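Local coordinates for immunoreactive 84kD antigen PG93 (Porphyromonas gingivalis, PDB 5M11), which serves as an essential cell-surface component of the type-IX secretion system and binds calcium and zinc ions, at the calcium ion site. Residues are numbered along the deposited sequence; one frame, centred on the assembly and turned at random.

The calcium ion site. Residues 461, 481, 502-506, 508-509, 511-512. With CA (calcium ion), chain B.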
# COMPACT_ATOMS: atom_id res chain seq x y z
N TYR A 461 -33.05 15.66 -7.96
CA TYR A 461 -34.35 15.02 -7.79
C TYR A 461 -34.66 15.08 -6.29
O TYR A 461 -33.81 14.65 -5.51
CB TYR A 461 -34.33 13.60 -8.35
CG TYR A 461 -33.83 13.52 -9.78
CD1 TYR A 461 -34.64 13.90 -10.84
CD2 TYR A 461 -32.54 13.06 -10.06
CE1 TYR A 461 -34.19 13.82 -12.16
CE2 TYR A 461 -32.08 12.97 -11.38
CZ TYR A 461 -32.91 13.33 -12.42
OH TYR A 461 -32.48 13.23 -13.72
N LYS A 481 -27.52 6.78 -15.96
CA LYS A 481 -26.43 7.07 -15.04
C LYS A 481 -26.77 6.48 -13.70
O LYS A 481 -27.84 6.76 -13.16
CB LYS A 481 -26.16 8.58 -14.95
CG LYS A 481 -25.64 9.16 -16.25
CD LYS A 481 -26.08 10.59 -16.47
CE LYS A 481 -25.64 11.12 -17.82
NZ LYS A 481 -26.62 10.80 -18.89
N ASP A 502 -30.95 12.16 -18.21
CA ASP A 502 -31.14 13.58 -18.50
C ASP A 502 -31.91 13.84 -19.81
O ASP A 502 -32.38 14.96 -20.03
CB ASP A 502 -29.76 14.24 -18.59
CG ASP A 502 -28.93 13.72 -19.75
OD1 ASP A 502 -28.67 12.49 -19.79
OD2 ASP A 502 -28.57 14.54 -20.63
N ARG A 503 -31.99 12.81 -20.69
CA ARG A 503 -32.67 12.78 -22.00
C ARG A 503 -32.15 13.90 -22.95
O ARG A 503 -32.95 14.59 -23.60
CB ARG A 503 -34.23 12.83 -21.85
CG ARG A 503 -34.86 11.67 -21.07
CD ARG A 503 -34.66 10.32 -21.75
NE ARG A 503 -35.49 9.26 -21.17
CZ ARG A 503 -35.11 7.99 -21.05
NH1 ARG A 503 -33.90 7.61 -21.45
NH2 ARG A 503 -35.94 7.10 -20.53
N GLY A 504 -30.83 14.05 -23.01
CA GLY A 504 -30.16 15.03 -23.86
C GLY A 504 -30.23 16.50 -23.45
O GLY A 504 -29.52 17.33 -24.02
N THR A 505 -31.08 16.84 -22.48
CA THR A 505 -31.25 18.22 -22.02
C THR A 505 -30.86 18.36 -20.52
O THR A 505 -31.70 18.16 -19.64
CB THR A 505 -32.70 18.68 -22.28
OG1 THR A 505 -33.59 17.74 -21.69
CG2 THR A 505 -33.01 18.86 -23.75
N PRO A 506 -29.59 18.73 -20.21
CA PRO A 506 -29.21 18.89 -18.79
C PRO A 506 -29.79 20.17 -18.15
O PRO A 506 -29.69 20.34 -16.93
CB PRO A 506 -27.67 18.91 -18.83
CG PRO A 506 -27.34 19.43 -20.18
CD PRO A 506 -28.45 18.99 -21.11
N THR A 508 -33.09 20.89 -18.25
CA THR A 508 -34.43 20.55 -17.75
C THR A 508 -34.48 19.15 -17.13
O THR A 508 -33.70 18.26 -17.50
CB THR A 508 -35.56 20.69 -18.79
OG1 THR A 508 -35.08 21.18 -20.04
CG2 THR A 508 -36.72 21.54 -18.27
N THR A 509 -35.42 18.98 -16.20
CA THR A 509 -35.76 17.78 -15.46
C THR A 509 -37.11 17.29 -15.98
O THR A 509 -37.44 16.11 -15.86
CB THR A 509 -35.79 18.16 -13.97
OG1 THR A 509 -34.47 18.55 -13.58
CG2 THR A 509 -36.28 17.04 -13.05
N ASP A 511 -38.31 16.48 -18.80
CA ASP A 511 -38.30 15.39 -19.78
C ASP A 511 -37.49 14.16 -19.30
O ASP A 511 -37.53 13.11 -19.96
CB ASP A 511 -37.76 15.88 -21.15
CG ASP A 511 -36.31 16.35 -21.21
OD1 ASP A 511 -35.91 17.18 -20.36
OD2 ASP A 511 -35.61 15.95 -22.17
N ASP A 512 -36.81 14.27 -18.13
CA ASP A 512 -36.00 13.20 -17.54
C ASP A 512 -36.80 12.00 -17.08
O ASP A 512 -37.99 12.09 -16.80
CB ASP A 512 -35.24 13.73 -16.32
CG ASP A 512 -34.10 14.65 -16.65
OD1 ASP A 512 -34.11 15.22 -17.76
OD2 ASP A 512 -33.21 14.82 -15.80
CA CA B . -33.71 16.85 -19.46
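Between strands 497-501 and 513-517 the chain makes a loop that curls round a calcium ion, so that a short stretch from Asp502 to Asp512 supplies six oxygens in an irregular shell; further ligands such as water may be unseen at this resolution. Three are backbone carbonyls, those of Asp502, Thr505 and Thr508, turned inward as the loop passes. Arg503 (phi 57°) and Gly504, both with positive phi, bend the chain between the first two of these carbonyls. Thr505 binds twice: with OG1 tucked between the backbone N and the carbonyl carbon (chi1 53°), its hydroxyl OG1 and its carbonyl O each lie 2.4 Å from the calcium ion CA. The neighbouring aspartates close the loop with one carboxylate oxygen apiece. Asp511, its CG likewise in the crowded position over the backbone, places OD1 2.4 Å from the calcium ion, whereas its OD2 stands back at 3.4 Å. Asp512 instead holds CG anti to the carbonyl carbon, beside the backbone N (chi1 -72°), and also presents OD1; its OD2 receives the Tyr461 hydroxyl OH at 2.7 Å on the anti lone pair, which should steady the carboxylate. The Asp502 side chain points away from the metal and forms a salt bridge with Lys481, whose NZ meets OD1 from above the carboxylate plane at 2.8 Å. The ion probably stabilises this loop. Already bound to calcium, Thr505 OG1 donates a hydrogen bond to the syn lone pair of Asp511 OD2, 2.7 Å away.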